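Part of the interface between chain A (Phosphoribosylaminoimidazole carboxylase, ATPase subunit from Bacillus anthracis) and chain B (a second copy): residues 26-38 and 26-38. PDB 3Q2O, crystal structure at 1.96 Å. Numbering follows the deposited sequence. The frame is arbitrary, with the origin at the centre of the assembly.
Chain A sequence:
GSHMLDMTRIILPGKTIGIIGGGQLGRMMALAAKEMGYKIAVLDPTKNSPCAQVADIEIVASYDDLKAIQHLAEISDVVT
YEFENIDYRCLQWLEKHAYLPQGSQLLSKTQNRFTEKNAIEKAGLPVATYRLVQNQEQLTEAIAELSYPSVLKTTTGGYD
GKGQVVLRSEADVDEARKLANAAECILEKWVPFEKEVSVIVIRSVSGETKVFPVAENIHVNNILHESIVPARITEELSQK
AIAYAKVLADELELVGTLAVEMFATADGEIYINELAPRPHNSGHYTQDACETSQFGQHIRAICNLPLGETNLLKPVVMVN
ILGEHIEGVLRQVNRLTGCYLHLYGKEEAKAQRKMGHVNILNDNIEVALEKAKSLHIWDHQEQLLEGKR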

# COMPACT_ATOMS: atom_id res chain seq x y z
N GLY A 26 -9.37 2.66 -10.53
CA GLY A 26 -8.54 3.83 -10.77
C GLY A 26 -7.89 4.36 -9.49
O GLY A 26 -6.72 4.70 -9.48
N ARG A 27 -8.66 4.45 -8.42
CA ARG A 27 -8.14 4.95 -7.13
C ARG A 27 -7.01 4.07 -6.60
O ARG A 27 -5.98 4.57 -6.17
N MET A 28 -7.21 2.76 -6.64
CA MET A 28 -6.19 1.83 -6.16
C MET A 28 -4.95 1.76 -7.07
O MET A 28 -3.83 1.52 -6.57
N MET A 29 -5.14 1.95 -8.38
CA MET A 29 -4.01 2.09 -9.32
C MET A 29 -3.22 3.34 -8.94
O MET A 29 -1.99 3.30 -8.89
N ALA A 30 -3.93 4.43 -8.68
CA ALA A 30 -3.32 5.72 -8.38
C ALA A 30 -2.54 5.72 -7.06
O ALA A 30 -1.49 6.37 -6.96
N LEU A 31 -3.05 5.00 -6.07
CA LEU A 31 -2.37 4.85 -4.78
C LEU A 31 -1.08 4.05 -4.90
O LEU A 31 -0.06 4.42 -4.32
N ALA A 32 -1.11 2.98 -5.70
CA ALA A 32 0.10 2.20 -5.96
C ALA A 32 1.13 3.03 -6.71
O ALA A 32 2.33 2.99 -6.40
N ALA A 33 0.66 3.79 -7.70
CA ALA A 33 1.54 4.64 -8.50
C ALA A 33 2.20 5.76 -7.68
O ALA A 33 3.37 6.07 -7.90
N LYS A 34 1.45 6.36 -6.76
CA LYS A 34 1.98 7.42 -5.90
C LYS A 34 3.13 6.93 -4.98
O LYS A 34 4.08 7.66 -4.73
N GLU A 35 3.02 5.69 -4.48
CA GLU A 35 4.11 5.10 -3.67
C GLU A 35 5.41 5.11 -4.45
O GLU A 35 6.48 5.25 -3.87
N MET A 36 5.31 4.96 -5.77
CA MET A 36 6.47 4.88 -6.62
C MET A 36 6.86 6.23 -7.22
O MET A 36 7.75 6.29 -8.05
N GLY A 37 6.17 7.29 -6.82
CA GLY A 37 6.55 8.63 -7.21
C GLY A 37 5.98 9.10 -8.53
O GLY A 37 6.53 10.00 -9.14
N TYR A 38 4.87 8.50 -8.98
CA TYR A 38 4.18 8.98 -10.19
C TYR A 38 3.15 10.04 -9.86
O TYR A 38 2.58 10.07 -8.77
N GLY B 26 4.66 12.00 6.54
CA GLY B 26 3.25 12.41 6.38
C GLY B 26 2.62 11.88 5.10
O GLY B 26 1.46 11.48 5.11
N ARG B 27 3.39 11.88 4.01
CA ARG B 27 2.92 11.34 2.73
C ARG B 27 2.52 9.88 2.89
O ARG B 27 1.44 9.47 2.49
N MET B 28 3.39 9.09 3.51
CA MET B 28 3.12 7.67 3.70
C MET B 28 2.01 7.40 4.72
O MET B 28 1.23 6.46 4.52
N MET B 29 1.93 8.21 5.78
CA MET B 29 0.75 8.18 6.67
C MET B 29 -0.52 8.39 5.85
O MET B 29 -1.53 7.71 6.06
N ALA B 30 -0.46 9.37 4.95
CA ALA B 30 -1.62 9.78 4.16
C ALA B 30 -2.07 8.67 3.21
O ALA B 30 -3.26 8.38 3.11
N LEU B 31 -1.12 8.06 2.51
CA LEU B 31 -1.45 6.97 1.59
C LEU B 31 -2.12 5.80 2.30
O LEU B 31 -3.09 5.24 1.80
N ALA B 32 -1.62 5.45 3.48
CA ALA B 32 -2.21 4.39 4.29
C ALA B 32 -3.62 4.76 4.72
O ALA B 32 -4.53 3.94 4.64
N ALA B 33 -3.80 6.01 5.17
CA ALA B 33 -5.12 6.49 5.60
C ALA B 33 -6.13 6.52 4.44
O ALA B 33 -7.31 6.25 4.64
N LYS B 34 -5.65 6.84 3.24
CA LYS B 34 -6.51 6.89 2.04
C LYS B 34 -7.07 5.52 1.66
O LYS B 34 -8.21 5.42 1.18
N GLU B 35 -6.27 4.46 1.87
CA GLU B 35 -6.74 3.10 1.60
C GLU B 35 -7.97 2.78 2.44
O GLU B 35 -8.89 2.12 1.96
N MET B 36 -7.98 3.29 3.68
CA MET B 36 -9.07 3.06 4.61
C MET B 36 -10.23 4.06 4.46
O MET B 36 -11.22 3.95 5.18
N GLY B 37 -10.11 5.01 3.54
CA GLY B 37 -11.20 5.95 3.26
C GLY B 37 -11.23 7.24 4.07
O GLY B 37 -12.26 7.92 4.13
N TYR B 38 -10.10 7.57 4.70
CA TYR B 38 -9.96 8.85 5.40
C TYR B 38 -9.64 9.97 4.44
O TYR B 38 -8.99 9.75 3.42

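Each stretch carries the same helix, from two copies of the protein, followed by a short loop; the two helices pack nearly antiparallel at 162°, with axes 10.8 Å apart at closest approach. L31(A) lies opposite L31(B), and M28 of each chain lies opposite E35 of the other. The contacts therefore come in near-symmetric pairs. Together the stretches bury 535 Å².

R27, L31 and K34 point their CA-to-CB bonds toward the partner in both chains. L31(A) and L31(B) form the apolar centre, both with chi1 m and chi2 t. L31(A) CD2 meets L31(B) CD2 at 3.8 Å. Each leucine also reaches the partner lysine: L31(A) CD2 is 3.8 Å from K34(B) CB, and L31(B) CD2 is 3.9 Å from K34(A) CB.

R27 supplies the direct polar link. Its chi1, chi2 and chi3 are all t in both chains, so the side chain is extended and carries the guanidinium to the C-terminal end of the partner helix. R27(A) NH2 donates to K34(B) O at 2.8 Å, and R27(B) NH2 donates to K34(A) O at 2.8 Å. Each carbonyl lies at the edge of the guanidinium, near its plane, as suits an in-plane N-H donor. The same carbonyls accept from G37 N within their own chains, at 3.0 Å from G37(A) N to K34(A) O and 3.1 Å from G37(B) N to K34(B) O. This bond belongs to the Schellman motif that ends each helix, so K34 O serves both the helix end and the interface.

Waters take up the other R27 donors here. Water 1 accepts from R27(A) NE at 2.8 Å, and water 5 from R27(B) NE at 2.8 Å. Water 2 accepts from R27(A) NH2 at 2.8 Å and donates to Y38(B) O at 2.7 Å. Water 4 takes the matching place, accepting from R27(B) NH2 at 2.9 Å and donating to Y38(A) O at 2.7 Å. NH1 of both arginines is satisfied elsewhere in the structure.

The lysines break the symmetry. K34(A) has chi1 at -125°, between wells, and chi2 p; K34(B) has both m. K34(A) NZ donates to water 4 at 3.3 Å, and both lysine NZ atoms have partners elsewhere in the structure.

E35 starts away from the partner, but its end comes nearer, with chi1 and chi2 both m. E35(A) OE1 lies 3.6 Å from L31(B) CD1, and E35(B) OE2 lies 3.7 Å from L31(A) CD1. These carboxylate oxygens are satisfied by water. Water 6 donates to E35(A) OE1 at 2.9 Å and to M28(B) O at 2.8 Å. Water 3 donates to E35(B) OE2 at 3.1 Å and to M28(A) O at 2.6 Å. The other carboxylate oxygens, E35(A) OE2 and E35(B) OE1, are bonded elsewhere.

M28 points sideways, with rotamers m, t, m in both chains. M28(A) CG is 4.2 Å from E35(B) OE1, and M28(B) CG is 4.1 Å from E35(A) OE2.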

# COMPACT_ATOMS: atom_id res chain seq x y z
CB ARG A 27 -9.26 5.03 -6.09
CG ARG A 27 -8.80 5.38 -4.65
CD ARG A 27 -9.98 5.21 -3.69
NE ARG A 27 -9.70 5.59 -2.30
CZ ARG A 27 -9.89 6.82 -1.80
NH1 ARG A 27 -10.31 7.81 -2.58
NH2 ARG A 27 -9.64 7.06 -0.52
CB MET A 28 -6.80 0.46 -5.89
CG MET A 28 -7.61 0.44 -4.59
SD MET A 28 -8.47 -1.10 -4.26
CE MET A 28 -9.86 -1.09 -5.38
CB MET A 29 -4.50 2.30 -10.77
CG MET A 29 -4.96 1.07 -11.53
SD MET A 29 -5.62 1.62 -13.15
CE MET A 29 -6.21 0.06 -13.80
CB ALA A 30 -4.37 6.83 -8.38
CB LEU A 31 -3.29 4.22 -3.74
CG LEU A 31 -4.46 5.12 -3.29
CD1 LEU A 31 -5.55 4.28 -2.66
CD2 LEU A 31 -3.98 6.20 -2.31
CB ALA A 32 -0.24 0.93 -6.74
CB ALA A 33 0.76 5.25 -9.67
CB LYS A 34 0.86 8.03 -5.06
CG LYS A 34 0.71 9.55 -5.20
CD LYS A 34 -0.00 9.94 -6.46
CE LYS A 34 -0.73 11.28 -6.31
NZ LYS A 34 0.15 12.46 -6.56
CB GLU A 35 3.81 3.66 -3.19
CG GLU A 35 2.88 3.55 -1.97
CD GLU A 35 3.49 3.97 -0.61
OE1 GLU A 35 2.72 3.97 0.39
OE2 GLU A 35 4.71 4.31 -0.52
CB MET A 36 6.26 3.84 -7.73
CG MET A 36 6.51 2.41 -7.28
SD MET A 36 6.30 1.24 -8.65
CE MET A 36 4.52 1.22 -8.81
CB TYR A 38 3.49 7.83 -10.95
CG TYR A 38 4.48 6.89 -11.58
CD1 TYR A 38 4.99 7.13 -12.85
CD2 TYR A 38 4.91 5.75 -10.90
CE1 TYR A 38 5.91 6.27 -13.44
CE2 TYR A 38 5.84 4.87 -11.48
CZ TYR A 38 6.32 5.14 -12.74
OH TYR A 38 7.22 4.28 -13.31
CB ARG B 27 3.99 11.50 1.64
CG ARG B 27 3.64 10.90 0.25
CD ARG B 27 4.90 10.78 -0.59
NE ARG B 27 4.73 10.26 -1.96
CZ ARG B 27 4.30 10.98 -3.00
NH1 ARG B 27 3.91 12.24 -2.85
NH2 ARG B 27 4.22 10.42 -4.20
CB MET B 28 4.41 6.91 4.00
CG MET B 28 5.27 6.78 2.75
SD MET B 28 6.82 5.94 3.09
CE MET B 28 7.87 7.24 3.77
CB MET B 29 0.80 9.30 7.72
CG MET B 29 1.65 9.04 8.95
SD MET B 29 1.58 10.50 10.00
CE MET B 29 2.92 10.16 11.16
CB ALA B 30 -1.33 11.05 3.39
CB LEU B 31 -0.20 6.53 0.83
CG LEU B 31 0.31 7.55 -0.20
CD1 LEU B 31 1.74 7.24 -0.60
CD2 LEU B 31 -0.60 7.58 -1.42
CB ALA B 32 -1.32 4.09 5.52
CB ALA B 33 -5.01 7.88 6.25
CB LYS B 34 -5.74 7.46 0.84
CG LYS B 34 -5.51 8.96 0.91
CD LYS B 34 -6.76 9.71 0.54
CE LYS B 34 -6.43 11.12 0.10
NZ LYS B 34 -7.68 11.80 -0.35
CB GLU B 35 -5.64 2.05 1.85
CG GLU B 35 -4.53 2.00 0.78
CD GLU B 35 -4.92 1.26 -0.50
OE1 GLU B 35 -6.08 0.77 -0.66
OE2 GLU B 35 -4.04 1.19 -1.40
CB MET B 36 -8.56 3.08 6.06
CG MET B 36 -7.54 1.99 6.33
SD MET B 36 -7.15 1.77 8.08
CE MET B 36 -8.61 0.87 8.59
CB TYR B 38 -8.86 8.77 6.46
CG TYR B 38 -9.23 7.91 7.64
CD1 TYR B 38 -10.01 8.42 8.68
CD2 TYR B 38 -8.82 6.57 7.70
CE1 TYR B 38 -10.37 7.61 9.77
CE2 TYR B 38 -9.18 5.75 8.77
CZ TYR B 38 -9.95 6.28 9.80
OH TYR B 38 -10.30 5.48 10.88
O HOH W 1 -9.33 3.11 -1.06
O HOH W 2 -10.04 9.36 0.95
O HOH W 3 -3.46 0.25 -4.28
O HOH W 4 3.31 11.68 -6.68
O HOH W 5 5.79 7.72 -1.77
O HOH W 6 2.19 4.21 3.18